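Local coordinates for protein peptidase (Yersinia bercovieri, PDB 5NYW) that is of unknown function but, as an ancestral proteasome-like beta-subunit of the Ntn-hydrolase superfamily related to HslV, is probably a peptidase, at residues V4-S9 with P156-V161; E123-F128 with Y198-F203. All coordinates share one frame; numbering follows the deposited sequence.

The two contacts lie on successive interfaces of the layered Ntn-hydrolase sandwich, their centres about 16 Å apart. Contact 1 joins strand 2-7 to helix 155-161 in one helical layer, and contact 2 joins the two sheets near the start of strand 126-130 and the end of strand 193-199. Residues 4-9 and 123-128 meet directly: Arg7 NE lies 3.0 Å from Leu125 O, a probable hydrogen bond, and Ala5 O packs 3.6 Å from Leu127 CD2. Strand 2-7 meets the helix of contact 1 with one face and residues 123-128 of contact 2 with the other. It starts just behind the N terminus, where proteasome relatives carry the nucleophilic threonine, but neither contact includes that residue.

Contact 1 of 2, residues V4-S9 with P156-V161; sequences VAMRLS and PIIDRV
Where Val4 and Met6 meet Ile158 there is no flat group, and so neither face nor edge to assign: the meeting is one of methyls and methylenes. The planar carboxylate of Asp159 and guanidinium of Arg160, next along the helix, have their partners elsewhere. Evidence for the contact is two apolar approaches with no hydrogen bond. Val4 CG2 lies 4.0 Å from Ile158 CD1, and the two side chains run past each other in opposite directions. Met6 CE stands 4.3 Å from Ile158 CG1 and 4.4 Å from Ile158 CD1, so the thioether methyl lies loosely against the CG1 methylene and the CD1 methyl. Met6 gets there because its chain is stretched out beyond CB (chi2 163°, chi3 172°), carrying CE well away from the strand. Ile158 is also extended toward its tip (chi2 173°), which delivers CD1 to the valine. Within the strand, Val4 CG2 and Met6 CE are themselves 4.2 Å apart, and with Ile158 CD1 they make a small triangle of methyl groups. The backbones stay well separated: the nearest alpha carbons, Met6 CA and Ile158 CA, are 9.8 Å apart, and a buried area of 89 Å² marks a slight contact between buried residues.

Tyr145 of strand 145-149, which pairs with strand 2-7, touches both Met6 and Ile158 and hydrogen-bonds Asp159 OD1 through its hydroxyl. Ser178 of helix 168-185 also packs on Ile158, so the isoleucine fits between the sheet and that helix. Arg160 turns to the assembly instead, forming a salt bridge with Asp180 of a second subunit; helix 155-161 thus lies between its own sheet and the adjoining copy.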
ATOM      1  N   VAL L   4      -9.841  43.104  -1.424  1.00 68.50           N
ATOM      2  CA  VAL L   4      -9.685  43.251  -2.866  1.00 64.50           C
ATOM      3  C   VAL L   4      -8.317  43.859  -3.162  1.00 49.17           C
ATOM      4  O   VAL L   4      -7.806  44.683  -2.404  1.00 43.67           O
ATOM      5  CB  VAL L   4     -10.836  44.114  -3.510  1.00 51.09           C
ATOM      6  CG1 VAL L   4     -10.945  45.506  -2.876  1.00 39.04           C
ATOM      7  CG2 VAL L   4     -10.669  44.218  -5.037  1.00 51.37           C
ATOM      8  N   ALA L   5      -7.714  43.419  -4.258  1.00 46.47           N
ATOM      9  CA  ALA L   5      -6.456  43.989  -4.700  1.00 54.75           C
ATOM     10  C   ALA L   5      -6.521  44.190  -6.196  1.00 53.75           C
ATOM     11  O   ALA L   5      -7.025  43.342  -6.916  1.00 64.38           O
ATOM     12  CB  ALA L   5      -5.296  43.089  -4.316  1.00 61.05           C
ATOM     13  N   MET L   6      -5.994  45.314  -6.657  1.00 57.63           N
ATOM     14  CA  MET L   6      -6.040  45.676  -8.060  1.00 55.97           C
ATOM     15  C   MET L   6      -4.642  45.965  -8.599  1.00 67.80           C
ATOM     16  O   MET L   6      -3.874  46.700  -7.973  1.00 80.18           O
ATOM     17  CB  MET L   6      -6.933  46.905  -8.264  1.00 57.63           C
ATOM     18  CG  MET L   6      -8.351  46.745  -7.770  1.00 62.77           C
ATOM     19  SD  MET L   6      -9.208  48.320  -7.579  1.00 65.69           S
ATOM     20  CE  MET L   6     -10.879  47.788  -7.220  1.00 46.95           C
ATOM     21  N   ARG L   7      -4.303  45.358  -9.732  1.00 62.59           N
ATOM     22  CA  ARG L   7      -3.044  45.651 -10.413  1.00 61.74           C
ATOM     23  C   ARG L   7      -3.270  46.442 -11.693  1.00 64.06           C
ATOM     24  O   ARG L   7      -3.802  45.912 -12.668  1.00 68.13           O
ATOM     25  CB  ARG L   7      -2.284  44.366 -10.732  1.00 58.98           C
ATOM     26  CG  ARG L   7      -1.000  44.566 -11.523  1.00 46.45           C
ATOM     27  CD  ARG L   7      -0.406  43.218 -11.897  1.00 48.58           C
ATOM     28  NE  ARG L   7       0.721  43.318 -12.827  1.00 60.86           N
ATOM     29  CZ  ARG L   7       0.625  43.190 -14.149  1.00 65.11           C
ATOM     30  NH1 ARG L   7       1.711  43.293 -14.893  1.00 59.18           N
ATOM     31  NH2 ARG L   7      -0.550  42.945 -14.724  1.00 63.72           N
ATOM     32  N   LEU L   8      -2.814  47.692 -11.697  1.00 62.50           N
ATOM     33  CA  LEU L   8      -3.009  48.607 -12.815  1.00 60.02           C
ATOM     34  C   LEU L   8      -1.665  48.967 -13.408  1.00 58.35           C
ATOM     35  O   LEU L   8      -0.637  48.575 -12.866  1.00 64.08           O
ATOM     36  CB  LEU L   8      -3.731  49.868 -12.364  1.00 59.98           C
ATOM     37  CG  LEU L   8      -4.881  49.600 -11.406  1.00 70.05           C
ATOM     38  CD1 LEU L   8      -5.018  50.769 -10.466  1.00 70.80           C
ATOM     39  CD2 LEU L   8      -6.163  49.340 -12.183  1.00 59.98           C
ATOM     40  N   SER L   9      -1.673  49.689 -14.525  1.00 55.12           N
ATOM     41  CA  SER L   9      -0.429  50.076 -15.182  1.00 64.58           C
ATOM     42  C   SER L   9       0.443  50.982 -14.308  1.00 61.71           C
ATOM     43  O   SER L   9       1.676  50.909 -14.365  1.00 63.96           O
ATOM     44  CB  SER L   9      -0.720  50.749 -16.525  1.00 61.74           C
ATOM     45  OG  SER L   9      -1.581  51.855 -16.370  1.00 65.65           O
ATOM     46  N   PRO L 156     -19.915  43.605  -9.099  1.00 50.63           N
ATOM     47  CA  PRO L 156     -20.534  44.320 -10.226  1.00 55.01           C
ATOM     48  C   PRO L 156     -19.961  45.704 -10.510  1.00 64.31           C
ATOM     49  O   PRO L 156     -19.901  46.088 -11.677  1.00 62.31           O
ATOM     50  CB  PRO L 156     -21.998  44.417  -9.813  1.00 52.64           C
ATOM     51  CG  PRO L 156     -22.226  43.202  -8.988  1.00 51.35           C
ATOM     52  CD  PRO L 156     -20.949  43.037  -8.207  1.00 56.81           C
ATOM     53  N   ILE L 157     -19.618  46.460  -9.474  1.00 59.61           N
ATOM     54  CA  ILE L 157     -19.061  47.772  -9.694  1.00 57.87           C
ATOM     55  C   ILE L 157     -17.636  47.667 -10.257  1.00 63.72           C
ATOM     56  O   ILE L 157     -17.232  48.483 -11.092  1.00 55.17           O
ATOM     57  CB  ILE L 157     -19.075  48.611  -8.417  1.00 51.89           C
ATOM     58  CG1 ILE L 157     -18.641  50.035  -8.734  1.00 48.46           C
ATOM     59  CG2 ILE L 157     -18.197  47.982  -7.354  1.00 51.75           C
ATOM     60  CD1 ILE L 157     -19.483  50.693  -9.825  1.00 48.75           C
ATOM     61  N   ILE L 158     -16.883  46.658  -9.823  1.00 59.74           N
ATOM     62  CA  ILE L 158     -15.511  46.487 -10.307  1.00 54.60           C
ATOM     63  C   ILE L 158     -15.524  46.145 -11.788  1.00 51.94           C
ATOM     64  O   ILE L 158     -14.773  46.705 -12.565  1.00 51.17           O
ATOM     65  CB  ILE L 158     -14.751  45.397  -9.530  1.00 56.62           C
ATOM     66  CG1 ILE L 158     -14.586  45.807  -8.074  1.00 60.22           C
ATOM     67  CG2 ILE L 158     -13.363  45.196 -10.092  1.00 48.86           C
ATOM     68  CD1 ILE L 158     -14.004  44.730  -7.237  1.00 63.40           C
ATOM     69  N   ASP L 159     -16.411  45.245 -12.183  1.00 50.57           N
ATOM     70  CA  ASP L 159     -16.537  44.885 -13.585  1.00 45.11           C
ATOM     71  C   ASP L 159     -16.984  46.063 -14.439  1.00 58.64           C
ATOM     72  O   ASP L 159     -16.692  46.111 -15.631  1.00 84.67           O
ATOM     73  CB  ASP L 159     -17.504  43.718 -13.749  1.00 57.46           C
ATOM     74  CG  ASP L 159     -16.909  42.391 -13.290  1.00 66.47           C
ATOM     75  OD1 ASP L 159     -15.663  42.254 -13.323  1.00 62.63           O
ATOM     76  OD2 ASP L 159     -17.692  41.502 -12.873  1.00 77.14           O
ATOM     77  N   ARG L 160     -17.708  47.016 -13.854  1.00 61.05           N
ATOM     78  CA  ARG L 160     -18.242  48.126 -14.655  1.00 62.48           C
ATOM     79  C   ARG L 160     -17.232  49.227 -14.955  1.00 68.25           C
ATOM     80  O   ARG L 160     -17.242  49.788 -16.053  1.00 74.42           O
ATOM     81  CB  ARG L 160     -19.435  48.773 -13.950  1.00 57.65           C
ATOM     82  CG  ARG L 160     -20.731  48.007 -14.037  1.00 71.76           C
ATOM     83  CD  ARG L 160     -21.851  48.791 -13.361  1.00 77.57           C
ATOM     84  NE  ARG L 160     -23.101  48.041 -13.315  1.00 81.61           N
ATOM     85  CZ  ARG L 160     -23.981  47.991 -14.313  1.00 84.90           C
ATOM     86  NH1 ARG L 160     -23.749  48.662 -15.436  1.00 66.99           N
ATOM     87  NH2 ARG L 160     -25.095  47.272 -14.183  1.00 84.64           N
ATOM     88  N   VAL L 161     -16.346  49.512 -13.998  1.00 58.11           N
ATOM     89  CA  VAL L 161     -15.503  50.693 -14.108  1.00 60.40           C
ATOM     90  C   VAL L 161     -13.990  50.432 -14.088  1.00 68.86           C
ATOM     91  O   VAL L 161     -13.223  51.263 -14.566  1.00 73.36           O
ATOM     92  CB  VAL L 161     -15.840  51.707 -12.990  1.00 59.19           C
ATOM     93  CG1 VAL L 161     -17.327  51.953 -12.922  1.00 71.79           C
ATOM     94  CG2 VAL L 161     -15.353  51.215 -11.661  1.00 63.34           C
TER

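Contact 2 of 2, residues E123-F128 with Y198-F203; sequences EGLRLF and YPLDSF
Leu125 meets Tyr198 and Leu200 through one isobutyl group. Its CG lies anti to the carbonyl carbon (chi1 -48°), which swings the branch toward residues 198-203 although the bond to CB is not aimed at them. Leu125 CD2 comes to the edge of the Tyr198 ring, close to its plane, 3.7 Å from CE2 and 4.0 Å from CD2 of that tyrosine. Leu200 CD1 lies 3.9 Å from Leu125 CG, at the branch point, and also touches Leu125 CD2.

Tyr198 has CG anti to its nitrogen (chi1 176°), sending the ring along the inner side of the following turn. There its hydroxyl accepts a bond from Phe203 N, 2.9 Å from Tyr198 OH and bent (140° at the hydrogen). It is also hydrogen-bonded to Gln119 OE1 of strand 112-120, so the phenol end is tied at two points, and it sits over one face of the Phe203 ring, offset toward the rim.

Residues 199-202 form a type II turn. Pro199 O receives Ser202 N at 3.1 Å, while Ser202 OG reaches Pro199 O at 2.9 Å from the same face of the carbonyl plane. Arg126 NH1 pairs with Glu123 OE2 at 3.6 Å, and Arg126 NE forms a second salt bridge with Glu138.

Polar bonds stay within each segment or run to neighbours such as Gln119, which also holds Asp201 OD1 and so links the sheets; the direct crossing is apolar. Most of the 169 Å² buried there lies on Leu125 and Leu200, and the hydroxyl's two bonds probably limit rotation of the ring whose edge Leu125 meets.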
ATOM      1  N   GLU L 123      11.789  44.537 -10.963  1.00 80.47           N
ATOM      2  CA  GLU L 123      10.649  43.971 -11.676  1.00 77.64           C
ATOM      3  C   GLU L 123       9.450  44.924 -11.542  1.00 74.27           C
ATOM      4  O   GLU L 123       9.460  45.837 -10.710  1.00 65.69           O
ATOM      5  CB  GLU L 123      10.324  42.562 -11.162  1.00 70.10           C
ATOM      6  CG  GLU L 123       9.647  42.515  -9.805  1.00 79.37           C
ATOM      7  CD  GLU L 123       9.267  41.103  -9.362  1.00 85.13           C
ATOM      8  OE1 GLU L 123       8.738  40.986  -8.237  1.00 83.91           O
ATOM      9  OE2 GLU L 123       9.469  40.125 -10.129  1.00 82.04           O
ATOM     10  N   GLY L 124       8.422  44.712 -12.355  1.00 69.74           N
ATOM     11  CA  GLY L 124       7.227  45.531 -12.288  1.00 59.54           C
ATOM     12  C   GLY L 124       6.286  45.041 -11.201  1.00 60.66           C
ATOM     13  O   GLY L 124       6.648  44.238 -10.352  1.00 60.21           O
ATOM     14  N   LEU L 125       5.073  45.557 -11.208  1.00 62.58           N
ATOM     15  CA  LEU L 125       4.077  45.149 -10.236  1.00 52.17           C
ATOM     16  C   LEU L 125       3.629  43.737 -10.465  1.00 51.00           C
ATOM     17  O   LEU L 125       3.410  43.345 -11.603  1.00 60.69           O
ATOM     18  CB  LEU L 125       2.869  46.049 -10.317  1.00 57.34           C
ATOM     19  CG  LEU L 125       3.209  47.515 -10.336  1.00 52.32           C
ATOM     20  CD1 LEU L 125       1.925  48.195 -10.675  1.00 51.26           C
ATOM     21  CD2 LEU L 125       3.753  47.941  -8.989  1.00 57.50           C
ATOM     22  N   ARG L 126       3.482  42.970  -9.391  1.00 49.67           N
ATOM     23  CA  ARG L 126       2.904  41.635  -9.519  1.00 54.10           C
ATOM     24  C   ARG L 126       1.873  41.398  -8.418  1.00 52.91           C
ATOM     25  O   ARG L 126       2.018  41.887  -7.300  1.00 53.23           O
ATOM     26  CB  ARG L 126       3.996  40.566  -9.494  1.00 61.59           C
ATOM     27  CG  ARG L 126       5.010  40.754 -10.593  1.00 68.92           C
ATOM     28  CD  ARG L 126       6.034  39.635 -10.683  1.00 69.00           C
ATOM     29  NE  ARG L 126       5.501  38.437 -11.325  1.00 64.13           N
ATOM     30  CZ  ARG L 126       6.243  37.381 -11.642  1.00 67.62           C
ATOM     31  NH1 ARG L 126       7.548  37.398 -11.392  1.00 73.06           N
ATOM     32  NH2 ARG L 126       5.691  36.323 -12.234  1.00 59.23           N
ATOM     33  N   LEU L 127       0.815  40.670  -8.760  1.00 63.56           N
ATOM     34  CA  LEU L 127      -0.292  40.385  -7.845  1.00 57.48           C
ATOM     35  C   LEU L 127      -0.723  38.925  -7.969  1.00 48.92           C
ATOM     36  O   LEU L 127      -0.955  38.460  -9.078  1.00 54.02           O
ATOM     37  CB  LEU L 127      -1.479  41.302  -8.140  1.00 55.27           C
ATOM     38  CG  LEU L 127      -2.799  41.011  -7.419  1.00 57.31           C
ATOM     39  CD1 LEU L 127      -2.639  41.156  -5.924  1.00 56.07           C
ATOM     40  CD2 LEU L 127      -3.946  41.883  -7.950  1.00 48.09           C
ATOM     41  N   PHE L 128      -0.815  38.206  -6.846  1.00 50.08           N
ATOM     42  CA  PHE L 128      -1.194  36.782  -6.842  1.00 46.67           C
ATOM     43  C   PHE L 128      -2.385  36.477  -5.946  1.00 50.72           C
ATOM     44  O   PHE L 128      -2.641  37.171  -4.948  1.00 50.06           O
ATOM     45  CB  PHE L 128      -0.043  35.850  -6.377  1.00 46.81           C
ATOM     46  CG  PHE L 128       1.177  35.846  -7.281  1.00 53.55           C
ATOM     47  CD1 PHE L 128       2.064  36.918  -7.303  1.00 53.92           C
ATOM     48  CD2 PHE L 128       1.386  34.801  -8.166  1.00 48.69           C
ATOM     49  CE1 PHE L 128       3.171  36.913  -8.137  1.00 51.25           C
ATOM     50  CE2 PHE L 128       2.469  34.802  -9.014  1.00 48.36           C
ATOM     51  CZ  PHE L 128       3.367  35.859  -9.001  1.00 51.25           C
ATOM     52  N   TYR L 198      -0.273  51.790  -3.609  1.00 74.37           N
ATOM     53  CA  TYR L 198       1.147  51.646  -3.905  1.00 58.82           C
ATOM     54  C   TYR L 198       1.460  52.088  -5.325  1.00 61.85           C
ATOM     55  O   TYR L 198       1.153  51.379  -6.291  1.00 64.04           O
ATOM     56  CB  TYR L 198       1.621  50.204  -3.735  1.00 58.36           C
ATOM     57  CG  TYR L 198       3.077  50.065  -4.134  1.00 68.83           C
ATOM     58  CD1 TYR L 198       4.100  50.369  -3.238  1.00 62.17           C
ATOM     59  CD2 TYR L 198       3.432  49.682  -5.427  1.00 77.92           C
ATOM     60  CE1 TYR L 198       5.423  50.267  -3.610  1.00 64.77           C
ATOM     61  CE2 TYR L 198       4.744  49.585  -5.805  1.00 84.93           C
ATOM     62  CZ  TYR L 198       5.740  49.874  -4.895  1.00 75.33           C
ATOM     63  OH  TYR L 198       7.051  49.756  -5.296  1.00 73.79           O
ATOM     64  N   PRO L 199       2.074  53.262  -5.468  1.00 68.45           N
ATOM     65  CA  PRO L 199       2.497  53.723  -6.800  1.00 65.37           C
ATOM     66  C   PRO L 199       3.733  52.982  -7.351  1.00 66.24           C
ATOM     67  O   PRO L 199       4.646  52.625  -6.601  1.00 68.61           O
ATOM     68  CB  PRO L 199       2.782  55.213  -6.582  1.00 59.10           C
ATOM     69  CG  PRO L 199       3.006  55.370  -5.118  1.00 63.02           C
ATOM     70  CD  PRO L 199       2.233  54.290  -4.424  1.00 65.22           C
ATOM     71  N   LEU L 200       3.720  52.724  -8.656  1.00 59.53           N
ATOM     72  CA  LEU L 200       4.810  52.045  -9.341  1.00 63.47           C
ATOM     73  C   LEU L 200       6.172  52.663  -9.025  1.00 69.78           C
ATOM     74  O   LEU L 200       6.336  53.879  -9.014  1.00 72.79           O
ATOM     75  CB  LEU L 200       4.565  52.045 -10.857  1.00 62.85           C
ATOM     76  CG  LEU L 200       5.688  51.525 -11.768  1.00 64.68           C
ATOM     77  CD1 LEU L 200       5.975  50.056 -11.504  1.00 59.07           C
ATOM     78  CD2 LEU L 200       5.350  51.758 -13.248  1.00 56.17           C
ATOM     79  N   ASP L 201       7.125  51.792  -8.721  1.00 69.44           N
ATOM     80  CA  ASP L 201       8.523  52.150  -8.484  1.00 68.32           C
ATOM     81  C   ASP L 201       8.742  53.056  -7.262  1.00 67.39           C
ATOM     82  O   ASP L 201       9.835  53.576  -7.071  1.00 70.16           O
ATOM     83  CB  ASP L 201       9.151  52.807  -9.722  1.00 70.13           C
ATOM     84  CG  ASP L 201       9.288  51.847 -10.893  1.00 67.81           C
ATOM     85  OD1 ASP L 201       9.500  50.644 -10.651  1.00 66.74           O
ATOM     86  OD2 ASP L 201       9.287  52.309 -12.059  1.00 70.97           O
ATOM     87  N   SER L 202       7.723  53.240  -6.431  1.00 64.78           N
ATOM     88  CA  SER L 202       7.870  54.096  -5.258  1.00 66.11           C
ATOM     89  C   SER L 202       8.502  53.367  -4.078  1.00 67.55           C
ATOM     90  O   SER L 202       9.211  53.973  -3.281  1.00 74.94           O
ATOM     91  CB  SER L 202       6.517  54.651  -4.808  1.00 71.23           C
ATOM     92  OG  SER L 202       5.758  53.644  -4.158  1.00 74.25           O
ATOM     93  N   PHE L 203       8.204  52.073  -3.954  1.00 70.91           N
ATOM     94  CA  PHE L 203       8.622  51.268  -2.805  1.00 77.55           C
ATOM     95  C   PHE L 203       8.261  51.964  -1.514  1.00 84.01           C
ATOM     96  O   PHE L 203       9.039  52.004  -0.554  1.00 81.40           O
ATOM     97  CB  PHE L 203      10.107  50.916  -2.875  1.00 71.85           C
ATOM     98  CG  PHE L 203      10.453  50.110  -4.086  1.00 73.71           C
ATOM     99  CD1 PHE L 203      10.075  48.775  -4.162  1.00 61.93           C
ATOM    100  CD2 PHE L 203      11.120  50.681  -5.159  1.00 66.17           C
ATOM    101  CE1 PHE L 203      10.379  48.021  -5.278  1.00 60.60           C
ATOM    102  CE2 PHE L 203      11.411  49.933  -6.280  1.00 62.05           C
ATOM    103  CZ  PHE L 203      11.033  48.606  -6.340  1.00 59.30           C
TER